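Local coordinates for protein tannase (Lactobacillus plantarum, PDB 4JUI) that probably hydrolyses the galloyl ester bonds of tannins, and is captured here with ethyl gallate bound in its pocket, at residues 4-9 / 141-146; 18-23 / 98-103; 211-216 / 425-430; 341-346 / 419-424. The protein carries 1 engineered substitution. All coordinates share one frame; numbering follows the deposited sequence.

Contact 1 (4-9 / 141-146); sequences NRLIFD and IRYVKY
Arg5 meets the helix through its carbonyl: one donating water lies 2.7 Å from Arg5 O and 2.6 Å from Tyr146 OH. Leu6, whose N is bonded to Asn4 OD1 in an Asx turn, brings its carbonyl between two tyrosines. Leu6 O is 3.5 Å from Tyr146 CD2, at the ring edge, and 3.5 Å from Tyr143 CE1. Asn147, just past the helix, bonds Leu6 O through ND2 and Phe8 N through OD1. Ile7 O takes a weak bond from a second water, which sits 2.7 Å from Tyr143 OH. At Phe8, CB packs 3.4 Å from Tyr143 OH, and the two side chains cross at about a right angle. With CG anti to the backbone N (chi1 176°), the Tyr143 ring is directed at Phe8. A leucine in place of this tyrosine would probably leave the second water without its phenol partner and a gap beside Phe8 CB. Both tyrosines join the last turn of helix 132-146 to the N-terminal loop, and Tyr143 touches Ile33 of strand 23-34.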
loop_
_atom_site.group_PDB
_atom_site.type_symbol
_atom_site.label_atom_id
_atom_site.label_comp_id
_atom_site.label_asym_id
_atom_site.label_seq_id
_atom_site.Cartn_x
_atom_site.Cartn_y
_atom_site.Cartn_z
ATOM N N ASN A 4 16.649 10.024 -25.101
ATOM C CA ASN A 4 15.309 10.043 -24.541
ATOM C C ASN A 4 15.157 11.320 -23.721
ATOM O O ASN A 4 15.725 11.435 -22.634
ATOM C CB ASN A 4 15.083 8.799 -23.677
ATOM C CG ASN A 4 13.690 8.738 -23.076
ATOM O OD1 ASN A 4 12.831 9.580 -23.358
ATOM N ND2 ASN A 4 13.455 7.727 -22.242
ATOM N N ARG A 5 14.413 12.284 -24.260
ATOM C CA ARG A 5 14.299 13.613 -23.654
ATOM C C ARG A 5 13.260 13.672 -22.546
ATOM O O ARG A 5 13.129 14.695 -21.859
ATOM C CB ARG A 5 13.962 14.652 -24.725
ATOM C CG ARG A 5 14.910 14.622 -25.904
ATOM C CD ARG A 5 16.336 14.747 -25.428
ATOM N NE ARG A 5 16.553 16.010 -24.726
ATOM C CZ ARG A 5 17.410 16.167 -23.722
ATOM N NH1 ARG A 5 18.129 15.135 -23.292
ATOM N NH2 ARG A 5 17.544 17.355 -23.143
ATOM N N LEU A 6 12.523 12.576 -22.392
ATOM C CA LEU A 6 11.459 12.469 -21.395
ATOM C C LEU A 6 10.402 13.537 -21.615
ATOM O O LEU A 6 9.777 14.008 -20.664
ATOM C CB LEU A 6 12.022 12.569 -19.975
ATOM C CG LEU A 6 13.081 11.529 -19.600
ATOM C CD1 LEU A 6 13.602 11.792 -18.201
ATOM C CD2 LEU A 6 12.498 10.129 -19.699
ATOM N N ILE A 7 10.196 13.910 -22.878
ATOM C CA ILE A 7 9.159 14.871 -23.227
ATOM C C ILE A 7 7.934 14.129 -23.748
ATOM O O ILE A 7 7.990 13.470 -24.790
ATOM C CB ILE A 7 9.657 15.881 -24.288
ATOM C CG1 ILE A 7 10.744 16.777 -23.688
ATOM C CG2 ILE A 7 8.510 16.742 -24.795
ATOM C CD1 ILE A 7 11.575 17.517 -24.724
ATOM N N PHE A 8 6.828 14.240 -23.021
ATOM C CA PHE A 8 5.572 13.664 -23.479
ATOM C C PHE A 8 5.004 14.441 -24.659
ATOM O O PHE A 8 5.080 15.673 -24.703
ATOM C CB PHE A 8 4.541 13.647 -22.354
ATOM C CG PHE A 8 3.234 13.042 -22.756
ATOM C CD1 PHE A 8 3.070 11.668 -22.765
ATOM C CD2 PHE A 8 2.166 13.847 -23.146
ATOM C CE1 PHE A 8 1.853 11.101 -23.142
ATOM C CE2 PHE A 8 0.952 13.284 -23.526
ATOM C CZ PHE A 8 0.799 11.909 -23.524
ATOM N N ASP A 9 4.425 13.715 -25.613
ATOM C CA ASP A 9 3.797 14.319 -26.783
ATOM C C ASP A 9 2.361 13.811 -26.902
ATOM O O ASP A 9 2.138 12.612 -27.075
ATOM C CB ASP A 9 4.588 13.953 -28.042
ATOM C CG ASP A 9 4.170 14.757 -29.256
ATOM O OD1 ASP A 9 3.138 15.462 -29.202
ATOM O OD2 ASP A 9 4.881 14.680 -30.284
ATOM N N ILE A 141 6.500 9.739 -11.069
ATOM C CA ILE A 141 5.882 10.986 -10.634
ATOM C C ILE A 141 6.653 12.177 -11.208
ATOM O O ILE A 141 6.055 13.152 -11.676
ATOM C CB ILE A 141 5.833 11.081 -9.098
ATOM C CG1 ILE A 141 4.896 10.010 -8.530
ATOM C CG2 ILE A 141 5.391 12.467 -8.663
ATOM C CD1 ILE A 141 5.118 9.734 -7.053
ATOM N N ARG A 142 7.980 12.094 -11.189
ATOM C CA ARG A 142 8.793 13.170 -11.749
ATOM C C ARG A 142 8.559 13.335 -13.242
ATOM O O ARG A 142 8.597 14.455 -13.751
ATOM C CB ARG A 142 10.277 12.949 -11.454
ATOM C CG ARG A 142 10.597 13.060 -9.974
ATOM C CD ARG A 142 12.091 13.040 -9.691
ATOM N NE ARG A 142 12.318 13.247 -8.264
ATOM C CZ ARG A 142 13.439 13.722 -7.727
ATOM N NH1 ARG A 142 14.473 14.053 -8.495
ATOM N NH2 ARG A 142 13.514 13.870 -6.411
ATOM N N TYR A 143 8.315 12.230 -13.946
ATOM C CA TYR A 143 8.051 12.305 -15.376
ATOM C C TYR A 143 6.757 13.079 -15.592
ATOM O O TYR A 143 6.673 13.937 -16.470
ATOM C CB TYR A 143 7.942 10.902 -15.993
ATOM C CG TYR A 143 7.572 10.932 -17.462
ATOM C CD1 TYR A 143 8.552 11.013 -18.438
ATOM C CD2 TYR A 143 6.242 10.870 -17.868
ATOM C CE1 TYR A 143 8.220 11.049 -19.794
ATOM C CE2 TYR A 143 5.898 10.908 -19.219
ATOM C CZ TYR A 143 6.891 10.990 -20.171
ATOM O OH TYR A 143 6.547 11.026 -21.504
ATOM N N VAL A 144 5.751 12.772 -14.780
ATOM C CA VAL A 144 4.466 13.462 -14.883
ATOM C C VAL A 144 4.610 14.956 -14.606
ATOM O O VAL A 144 4.129 15.786 -15.386
ATOM C CB VAL A 144 3.412 12.850 -13.926
ATOM C CG1 VAL A 144 2.159 13.713 -13.885
ATOM C CG2 VAL A 144 3.052 11.436 -14.370
ATOM N N LYS A 145 5.270 15.299 -13.500
ATOM C CA LYS A 145 5.406 16.702 -13.098
ATOM C C LYS A 145 6.298 17.505 -14.053
ATOM O O LYS A 145 6.015 18.672 -14.334
ATOM C CB LYS A 145 5.858 16.821 -11.630
ATOM C CG LYS A 145 4.851 16.195 -10.659
ATOM C CD LYS A 145 5.175 16.441 -9.182
ATOM C CE LYS A 145 4.837 17.863 -8.750
ATOM N NZ LYS A 145 5.122 18.083 -7.293
ATOM N N TYR A 146 7.354 16.874 -14.564
ATOM C CA TYR A 146 8.174 17.469 -15.618
ATOM C C TYR A 146 7.332 17.831 -16.844
ATOM O O TYR A 146 7.555 18.864 -17.479
ATOM C CB TYR A 146 9.292 16.502 -16.019
ATOM C CG TYR A 146 10.277 17.046 -17.031
ATOM C CD1 TYR A 146 11.010 18.191 -16.763
ATOM C CD2 TYR A 146 10.489 16.404 -18.243
ATOM C CE1 TYR A 146 11.918 18.694 -17.683
ATOM C CE2 TYR A 146 11.406 16.899 -19.173
ATOM C CZ TYR A 146 12.114 18.046 -18.881
ATOM O OH TYR A 146 13.028 18.557 -19.777
HETATM O O HOH W 1 13.876 17.301 -21.899
HETATM O O HOH W 2 8.650 10.970 -23.198
#

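Contact 2 (18-23 / 98-103)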
loop_
_atom_site.group_PDB
_atom_site.type_symbol
_atom_site.label_atom_id
_atom_site.label_comp_id
_atom_site.label_asym_id
_atom_site.label_seq_id
_atom_site.Cartn_x
_atom_site.Cartn_y
_atom_site.Cartn_z
ATOM N N VAL A 18 -13.862 1.440 -23.764
ATOM C CA VAL A 18 -14.057 0.330 -22.843
ATOM C C VAL A 18 -15.453 0.462 -22.247
ATOM O O VAL A 18 -15.966 1.577 -22.094
ATOM C CB VAL A 18 -12.969 0.322 -21.739
ATOM C CG1 VAL A 18 -13.179 1.471 -20.760
ATOM C CG2 VAL A 18 -12.930 -1.020 -21.022
ATOM N N GLN A 19 -16.081 -0.668 -21.939
ATOM C CA GLN A 19 -17.404 -0.645 -21.323
ATOM C C GLN A 19 -17.324 -0.508 -19.802
ATOM O O GLN A 19 -16.571 -1.229 -19.140
ATOM C CB GLN A 19 -18.197 -1.900 -21.696
ATOM C CG GLN A 19 -18.516 -1.997 -23.178
ATOM C CD GLN A 19 -19.431 -0.883 -23.653
ATOM O OE1 GLN A 19 -19.052 -0.067 -24.499
ATOM N NE2 GLN A 19 -20.651 -0.847 -23.121
ATOM N N VAL A 20 -18.090 0.433 -19.258
ATOM C CA VAL A 20 -18.192 0.600 -17.810
ATOM C C VAL A 20 -19.656 0.735 -17.442
ATOM O O VAL A 20 -20.342 1.638 -17.936
ATOM C CB VAL A 20 -17.433 1.847 -17.314
ATOM C CG1 VAL A 20 -17.600 2.003 -15.803
ATOM C CG2 VAL A 20 -15.962 1.754 -17.673
ATOM N N ALA A 21 -20.140 -0.165 -16.586
ATOM C CA ALA A 21 -21.548 -0.162 -16.196
ATOM C C ALA A 21 -22.473 -0.155 -17.405
ATOM O O ALA A 21 -23.511 0.508 -17.394
ATOM C CB ALA A 21 -21.853 1.027 -15.289
ATOM N N GLY A 22 -22.090 -0.881 -18.452
ATOM C CA GLY A 22 -22.948 -1.034 -19.614
ATOM C C GLY A 22 -22.988 0.165 -20.548
ATOM O O GLY A 22 -23.893 0.278 -21.373
ATOM N N GLN A 23 -22.019 1.067 -20.412
ATOM C CA GLN A 23 -21.910 2.211 -21.313
ATOM C C GLN A 23 -20.485 2.359 -21.823
ATOM O O GLN A 23 -19.524 1.966 -21.154
ATOM C CB GLN A 23 -22.291 3.506 -20.602
ATOM C CG GLN A 23 -23.726 3.616 -20.169
ATOM C CD GLN A 23 -24.006 4.973 -19.568
ATOM O OE1 GLN A 23 -23.284 5.422 -18.674
ATOM N NE2 GLN A 23 -25.028 5.651 -20.075
ATOM N N THR A 98 -10.458 -0.657 -12.150
ATOM C CA THR A 98 -10.328 0.636 -11.484
ATOM C C THR A 98 -9.943 1.751 -12.459
ATOM O O THR A 98 -10.443 2.875 -12.347
ATOM C CB THR A 98 -9.311 0.570 -10.350
ATOM O OG1 THR A 98 -9.780 -0.361 -9.377
ATOM C CG2 THR A 98 -9.139 1.939 -9.710
ATOM N N ILE A 99 -9.057 1.445 -13.405
ATOM C CA ILE A 99 -8.680 2.407 -14.440
ATOM C C ILE A 99 -9.894 2.796 -15.291
ATOM O O ILE A 99 -10.084 3.969 -15.614
ATOM C CB ILE A 99 -7.556 1.857 -15.343
ATOM C CG1 ILE A 99 -6.308 1.551 -14.502
ATOM C CG2 ILE A 99 -7.243 2.838 -16.479
ATOM C CD1 ILE A 99 -5.122 1.049 -15.324
ATOM N N GLN A 100 -10.707 1.808 -15.651
ATOM C CA GLN A 100 -11.934 2.050 -16.408
ATOM C C GLN A 100 -12.854 3.000 -15.660
ATOM O O GLN A 100 -13.375 3.953 -16.231
ATOM C CB GLN A 100 -12.661 0.728 -16.644
ATOM C CG GLN A 100 -11.878 -0.260 -17.478
ATOM C CD GLN A 100 -12.455 -1.663 -17.415
ATOM O OE1 GLN A 100 -13.527 -1.882 -16.851
ATOM N NE2 GLN A 100 -11.743 -2.622 -17.998
ATOM N N GLN A 101 -13.044 2.741 -14.371
ATOM C CA GLN A 101 -13.939 3.566 -13.561
ATOM C C GLN A 101 -13.369 4.963 -13.354
ATOM O O GLN A 101 -14.112 5.936 -13.327
ATOM C CB GLN A 101 -14.193 2.900 -12.205
ATOM C CG GLN A 101 -14.922 1.562 -12.305
ATOM C CD GLN A 101 -16.429 1.703 -12.396
ATOM O OE1 GLN A 101 -16.961 2.805 -12.563
ATOM N NE2 GLN A 101 -17.130 0.580 -12.283
ATOM N N ALA A 102 -12.047 5.053 -13.230
ATOM C CA ALA A 102 -11.372 6.344 -13.060
ATOM C C ALA A 102 -11.554 7.211 -14.297
ATOM O O ALA A 102 -11.778 8.412 -14.207
ATOM C CB ALA A 102 -9.890 6.127 -12.773
ATOM N N LEU A 103 -11.450 6.596 -15.464
ATOM C CA LEU A 103 -11.615 7.330 -16.713
ATOM C C LEU A 103 -13.035 7.871 -16.834
ATOM O O LEU A 103 -13.251 8.989 -17.294
ATOM C CB LEU A 103 -11.270 6.428 -17.897
ATOM C CG LEU A 103 -9.774 6.105 -17.992
ATOM C CD1 LEU A 103 -9.498 4.993 -19.009
ATOM C CD2 LEU A 103 -8.983 7.359 -18.343
#
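Val20 has CG1 anti to the backbone N (chi1 178°) and CG2 beside that N, a rotation that spreads its two methyls over successive residues of the helix. Gln101 answers with a chain folded at chi2 (-84°), which swings its amide back over the valine, whereas Gln100 runs on extended beyond CG and lies across Val18. The resulting contacts are selective. Val20 CG2 packs 3.6 Å from Gln100 CB, while Val20 CG1 lies 3.4 Å from Gln101 OE1 and 3.6 Å from Gln101 CD. Val18 and Gln100 cross at about a right angle, with Val18 CG2 3.6 Å from Gln100 NE2 and Val18 CG1 3.9 Å from Gln100 CG. The glutamines therefore serve this interface mainly through van der Waals contact; the amide nitrogen of Gln100 gives its hydrogen bond to Pro87 O, which probably helps hold the chain against Val18. Leu458 and Phe462 of helix 458-469 pack against Gln101. The axes of strand 18-20 and of the helical segment 98-103 approach to 8.7 Å at 81°, so the helix crosses the strand nearly square. Beyond Val20 the chain reverses in a type I' turn, closed by Val20 N to Gln23 O at 2.8 Å and by the reciprocal Gln23 N to Val20 O bond: a two-residue beta hairpin at an outermost strand of the alpha/beta-hydrolase sheet, with a helix laid across it.

Contact 3 (211-216 / 425-430); sequences EHADMA and FAIPII
Ile427 and the alanines Ala213 and Ala216 make up most of the apolar contact between the two helices. Ile427 CG1 comes within 3.9 Å of Ala216 CB, and the methyl at its end, CD1, is 4.0 Å from Ala216 CB. The same CD1 approaches Ala213 CA at 4.1 Å, so the methyl rests between residues one turn apart on helix 210-221. The two bent torsions of the isoleucine (chi1 -68°, chi2 -70°) turn CD1 to this place. A second apolar pair, Ala216 CB and Ala426 CB at 4.4 Å, marks the point where the backbones come nearest. The short axes pass 10.5 Å apart at 125°, a separation that Ile427 spans to reach the two alanines.

Polar groups act within or beyond the pair rather than between its side chains. Ala216 N bonds to His212 O at 3.2 Å, continuing the helix, and Ser424 OG caps Ala426 N, in the turn leading into the other helix. Asp214 binds the backbone N of Phe349, a residue of the ligand pocket, while the Ala213 side chain lies about 8 Å from the bound gallate ester. Around the crossing, Phe266 of helix 253-272 touches both Ala216 and Ala426, Phe293 of helix 292-310 covers Ala426 and Ile429, and Pro428 and Ile429 pack on Phe444 of the edge strand 441-445.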
loop_
_atom_site.group_PDB
_atom_site.type_symbol
_atom_site.label_atom_id
_atom_site.label_comp_id
_atom_site.label_asym_id
_atom_site.label_seq_id
_atom_site.Cartn_x
_atom_site.Cartn_y
_atom_site.Cartn_z
ATOM N N GLU A 211 9.653 -3.234 10.141
ATOM C CA GLU A 211 10.572 -3.525 11.243
ATOM C C GLU A 211 9.875 -3.546 12.609
ATOM O O GLU A 211 10.490 -3.919 13.615
ATOM C CB GLU A 211 11.745 -2.537 11.255
ATOM C CG GLU A 211 11.390 -1.107 11.681
ATOM C CD GLU A 211 10.928 -0.235 10.520
ATOM O OE1 GLU A 211 10.420 -0.781 9.520
ATOM O OE2 GLU A 211 11.077 1.004 10.603
ATOM N N HIS A 212 8.595 -3.180 12.643
ATOM C CA HIS A 212 7.802 -3.290 13.875
ATOM C C HIS A 212 6.562 -4.177 13.723
ATOM O O HIS A 212 5.785 -4.344 14.670
ATOM C CB HIS A 212 7.400 -1.906 14.388
ATOM C CG HIS A 212 8.570 -0.998 14.630
ATOM N ND1 HIS A 212 8.771 0.157 13.914
ATOM C CD2 HIS A 212 9.601 -1.100 15.498
ATOM C CE1 HIS A 212 9.883 0.740 14.339
ATOM N NE2 HIS A 212 10.403 0.004 15.298
ATOM N N ALA A 213 6.389 -4.749 12.537
ATOM C CA ALA A 213 5.196 -5.531 12.233
ATOM C C ALA A 213 5.149 -6.883 12.965
ATOM O O ALA A 213 4.068 -7.393 13.265
ATOM C CB ALA A 213 5.047 -5.706 10.723
ATOM N N ASP A 214 6.309 -7.456 13.272
ATOM C CA ASP A 214 6.345 -8.707 14.030
ATOM C C ASP A 214 5.841 -8.495 15.449
ATOM O O ASP A 214 5.099 -9.324 15.989
ATOM C CB ASP A 214 7.769 -9.281 14.055
ATOM C CG ASP A 214 8.177 -9.872 12.720
ATOM O OD1 ASP A 214 7.308 -10.475 12.061
ATOM O OD2 ASP A 214 9.360 -9.738 12.329
ATOM N N MET A 215 6.230 -7.376 16.051
ATOM C CA MET A 215 5.738 -7.042 17.387
ATOM C C MET A 215 4.244 -6.821 17.382
ATOM O O MET A 215 3.539 -7.339 18.248
ATOM C CB MET A 215 6.421 -5.792 17.942
ATOM C CG MET A 215 7.878 -6.016 18.272
ATOM S SD MET A 215 8.606 -4.557 19.046
ATOM C CE MET A 215 8.759 -3.484 17.636
ATOM N N ALA A 216 3.762 -6.059 16.397
ATOM C CA ALA A 216 2.337 -5.753 16.311
ATOM C C ALA A 216 1.541 -7.032 16.111
ATOM O O ALA A 216 0.470 -7.203 16.706
ATOM C CB ALA A 216 2.067 -4.787 15.179
ATOM N N PHE A 425 -4.042 -4.990 12.877
ATOM C CA PHE A 425 -4.803 -3.753 12.723
ATOM C C PHE A 425 -4.037 -2.562 13.295
ATOM O O PHE A 425 -4.245 -1.423 12.873
ATOM C CB PHE A 425 -6.165 -3.856 13.419
ATOM C CG PHE A 425 -7.040 -4.955 12.876
ATOM C CD1 PHE A 425 -7.442 -4.947 11.549
ATOM C CD2 PHE A 425 -7.465 -5.988 13.698
ATOM C CE1 PHE A 425 -8.248 -5.960 11.044
ATOM C CE2 PHE A 425 -8.265 -7.005 13.205
ATOM C CZ PHE A 425 -8.661 -6.990 11.879
ATOM N N ALA A 426 -3.145 -2.828 14.249
ATOM C CA ALA A 426 -2.359 -1.767 14.870
ATOM C C ALA A 426 -1.521 -1.016 13.838
ATOM O O ALA A 426 -1.296 0.184 13.968
ATOM C CB ALA A 426 -1.461 -2.334 16.001
ATOM N N ILE A 427 -1.089 -1.724 12.802
ATOM C CA ILE A 427 -0.205 -1.138 11.796
ATOM C C ILE A 427 -0.855 0.019 10.994
ATOM O O ILE A 427 -0.335 1.138 11.016
ATOM C CB ILE A 427 0.475 -2.227 10.911
ATOM C CG1 ILE A 427 1.470 -3.049 11.755
ATOM C CG2 ILE A 427 1.146 -1.592 9.685
ATOM C CD1 ILE A 427 2.730 -2.279 12.189
ATOM N N PRO A 428 -1.998 -0.225 10.316
ATOM C CA PRO A 428 -2.631 0.929 9.667
ATOM C C PRO A 428 -3.171 1.955 10.674
ATOM O O PRO A 428 -3.181 3.153 10.375
ATOM C CB PRO A 428 -3.766 0.299 8.849
ATOM C CG PRO A 428 -4.048 -1.002 9.542
ATOM C CD PRO A 428 -2.706 -1.482 10.003
ATOM N N ILE A 429 -3.586 1.510 11.856
ATOM C CA ILE A 429 -4.073 2.457 12.861
ATOM C C ILE A 429 -2.978 3.434 13.315
ATOM O O ILE A 429 -3.238 4.626 13.480
ATOM C CB ILE A 429 -4.712 1.732 14.074
ATOM C CG1 ILE A 429 -6.039 1.089 13.648
ATOM C CG2 ILE A 429 -4.982 2.712 15.204
ATOM C CD1 ILE A 429 -6.572 0.038 14.620
ATOM N N ILE A 430 -1.761 2.930 13.524
ATOM C CA ILE A 430 -0.638 3.787 13.903
ATOM C C ILE A 430 -0.390 4.842 12.816
ATOM O O ILE A 430 -0.232 6.026 13.119
ATOM C CB ILE A 430 0.636 2.967 14.180
ATOM C CG1 ILE A 430 0.505 2.240 15.521
ATOM C CG2 ILE A 430 1.877 3.860 14.198
ATOM C CD1 ILE A 430 1.583 1.186 15.767
#

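Contact 4 (341-346 / 419-424); sequences TRMKAV and ADRDTS. With EGR (ethyl 3,4,5-trihydroxybenzoate), chain C.
Lys344 and Asp422 meet at the phenol hydroxyls of the ethyl gallate. Lys344 NZ, at the end of a chain extended beyond CG, donates to EGR O13 at 2.6 Å, to EGR O11 at 2.8 Å and to Asp422 O at 2.9 Å, the last in the carbonyl plane and on a lone pair. EGR O13 in turn donates to Asp422 OD2 at 2.8 Å, so one phenol hydroxyl is held by both segments. Next to the carboxylate, Met343 SD packs 3.3 Å from Asp422 OD1.

In the second shell, an Asx turn positions Asp422: its N bonds to Asp420 OD1 at 2.8 Å, while Asp420 OD2 binds His452 ND1, as in the acid-histidine pair of alpha/beta hydrolases. Farther out, Arg421 grips Thr341 side-on, bent bonds running from Arg421 NE to Thr341 O (3.0 Å, 142°) and from Arg421 NH2 to Thr341 OG1 (2.9 Å, 139°). Met343 CB covers one face of this guanidinium. A leucine in place of this arginine would probably leave both Thr341 oxygens without these donors and Met343 CB without the flat group it covers. Tyr217 of helix 210-221 spans the pair, its OH bonded to Met343 N, Lys344 N and Arg421 O. The guanidinium of Arg421 also reaches His228 O of strand 226-232, and Arg342 forms a salt bridge with Glu218, joining both loops to that helix and strand.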
loop_
_atom_site.group_PDB
_atom_site.type_symbol
_atom_site.label_atom_id
_atom_site.label_comp_id
_atom_site.label_asym_id
_atom_site.label_seq_id
_atom_site.Cartn_x
_atom_site.Cartn_y
_atom_site.Cartn_z
ATOM N N THR A 341 -9.229 -15.813 13.008
ATOM C CA THR A 341 -8.035 -16.677 12.840
ATOM C C THR A 341 -6.713 -15.961 12.540
ATOM O O THR A 341 -6.671 -14.941 11.862
ATOM C CB THR A 341 -8.200 -17.820 11.803
ATOM O OG1 THR A 341 -8.122 -17.283 10.478
ATOM C CG2 THR A 341 -9.508 -18.554 11.996
ATOM N N ARG A 342 -5.632 -16.525 13.071
ATOM C CA ARG A 342 -4.280 -16.076 12.767
ATOM C C ARG A 342 -3.869 -16.580 11.377
ATOM O O ARG A 342 -4.168 -17.726 11.022
ATOM C CB ARG A 342 -3.325 -16.632 13.831
ATOM C CG ARG A 342 -1.853 -16.485 13.491
ATOM C CD ARG A 342 -0.981 -17.368 14.367
ATOM N NE ARG A 342 -0.703 -16.774 15.671
ATOM C CZ ARG A 342 0.305 -15.941 15.920
ATOM N NH1 ARG A 342 0.473 -15.475 17.150
ATOM N NH2 ARG A 342 1.149 -15.581 14.954
ATOM N N MET A 343 -3.197 -15.739 10.592
ATOM C CA MET A 343 -2.735 -16.139 9.259
ATOM C C MET A 343 -1.271 -16.566 9.249
ATOM O O MET A 343 -0.923 -17.632 8.734
ATOM C CB MET A 343 -2.938 -15.000 8.256
ATOM C CG MET A 343 -2.311 -15.264 6.888
ATOM S SD MET A 343 -2.356 -13.815 5.813
ATOM C CE MET A 343 -1.518 -14.461 4.359
ATOM N N LYS A 344 -0.417 -15.723 9.816
ATOM C CA LYS A 344 1.028 -15.908 9.731
ATOM C C LYS A 344 1.616 -16.478 11.007
ATOM O O LYS A 344 1.058 -16.300 12.089
ATOM C CB LYS A 344 1.693 -14.572 9.414
ATOM C CG LYS A 344 1.347 -14.062 8.022
ATOM C CD LYS A 344 1.945 -12.698 7.759
ATOM C CE LYS A 344 1.626 -12.267 6.327
ATOM N NZ LYS A 344 2.184 -10.932 5.996
ATOM N N ALA A 345 2.751 -17.156 10.867
ATOM C CA ALA A 345 3.456 -17.752 12.007
ATOM C C ALA A 345 4.359 -16.720 12.687
ATOM O O ALA A 345 4.122 -15.517 12.562
ATOM C CB ALA A 345 4.258 -18.960 11.570
ATOM N N VAL A 346 5.379 -17.189 13.407
ATOM C CA VAL A 346 6.196 -16.322 14.262
ATOM C C VAL A 346 7.696 -16.491 14.021
ATOM O O VAL A 346 8.231 -17.585 14.197
ATOM C CB VAL A 346 5.957 -16.621 15.764
ATOM C CG1 VAL A 346 6.700 -15.592 16.621
ATOM C CG2 VAL A 346 4.465 -16.596 16.088
ATOM N N ALA A 419 -11.457 -8.057 8.057
ATOM C CA ALA A 419 -11.142 -9.484 8.001
ATOM C C ALA A 419 -9.762 -9.735 7.398
ATOM O O ALA A 419 -9.421 -10.873 7.055
ATOM C CB ALA A 419 -12.218 -10.239 7.229
ATOM N N ASP A 420 -8.970 -8.671 7.284
ATOM C CA ASP A 420 -7.611 -8.755 6.744
ATOM C C ASP A 420 -6.621 -9.034 7.878
ATOM O O ASP A 420 -6.389 -8.184 8.731
ATOM C CB ASP A 420 -7.260 -7.440 6.028
ATOM C CG ASP A 420 -5.894 -7.472 5.331
ATOM O OD1 ASP A 420 -4.984 -8.207 5.769
ATOM O OD2 ASP A 420 -5.721 -6.725 4.338
ATOM N N ARG A 421 -6.020 -10.217 7.850
ATOM C CA ARG A 421 -5.070 -10.628 8.882
ATOM C C ARG A 421 -3.635 -10.662 8.379
ATOM O O ARG A 421 -2.775 -11.275 9.016
ATOM C CB ARG A 421 -5.447 -12.011 9.422
ATOM C CG ARG A 421 -6.921 -12.186 9.707
ATOM C CD ARG A 421 -7.565 -13.155 8.725
ATOM N NE ARG A 421 -7.163 -14.540 8.953
ATOM C CZ ARG A 421 -6.563 -15.307 8.049
ATOM N NH1 ARG A 421 -6.284 -14.825 6.846
ATOM N NH2 ARG A 421 -6.237 -16.557 8.351
ATOM N N ASP A 422 -3.373 -10.021 7.242
ATOM C CA ASP A 422 -2.020 -10.016 6.670
ATOM C C ASP A 422 -1.023 -9.196 7.498
ATOM O O ASP A 422 0.187 -9.449 7.491
ATOM C CB ASP A 422 -2.067 -9.529 5.215
ATOM C CG ASP A 422 -2.436 -10.632 4.242
ATOM O OD1 ASP A 422 -3.566 -11.153 4.338
ATOM O OD2 ASP A 422 -1.597 -10.977 3.376
ATOM N N THR A 423 -1.538 -8.209 8.218
ATOM C CA THR A 423 -0.745 -7.505 9.214
ATOM C C THR A 423 -1.711 -7.113 10.326
ATOM O O THR A 423 -2.925 -7.125 10.118
ATOM C CB THR A 423 -0.028 -6.277 8.605
ATOM O OG1 THR A 423 0.991 -5.819 9.491
ATOM C CG2 THR A 423 -1.009 -5.130 8.317
ATOM N N SER A 424 -1.195 -6.799 11.507
ATOM C CA SER A 424 -2.056 -6.384 12.625
ATOM C C SER A 424 -2.837 -5.108 12.324
ATOM O O SER A 424 -2.346 -4.220 11.631
ATOM C CB SER A 424 -1.211 -6.144 13.876
ATOM O OG SER A 424 -1.987 -5.520 14.895
HETATM C C01 EGR C . 0.561 -10.735 -1.503
HETATM C C02 EGR C . -0.555 -9.832 -1.058
HETATM O O03 EGR C . -0.282 -8.498 -0.721
HETATM C C04 EGR C . 1.000 -7.991 -0.503
HETATM O O05 EGR C . 1.442 -7.012 -1.097
HETATM C C06 EGR C . 1.732 -8.443 0.703
HETATM C C07 EGR C . 3.070 -8.120 0.836
HETATM C C08 EGR C . 3.758 -8.560 1.946
HETATM O O09 EGR C . 5.090 -8.244 2.087
HETATM C C10 EGR C . 3.101 -9.310 2.914
HETATM O O11 EGR C . 3.792 -9.738 4.027
HETATM C C12 EGR C . 1.757 -9.620 2.775
HETATM O O13 EGR C . 1.090 -10.361 3.716
HETATM C C14 EGR C . 1.070 -9.181 1.664
#

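Contacts 1 and 2 belong to one end of the molecule and contacts 3 and 4 to another. Contact 2 falls within the chain span of contact 1, their centres 26 Å apart, and both attach N-terminal elements, the 4-9 loop and the 18-23 hairpin, to helices flanking the main sheet. Contact 4 likewise falls within the span of contact 3, at 11 Å between centres; the two touch where Ala216 O lies 3.5 Å from Ser424 CB, and residues 419-430 run from pocket loop into helix 426-437. The two groups follow in series, with centres 33 to 41 Å apart, so the gallate site is remote from the N-terminal packing.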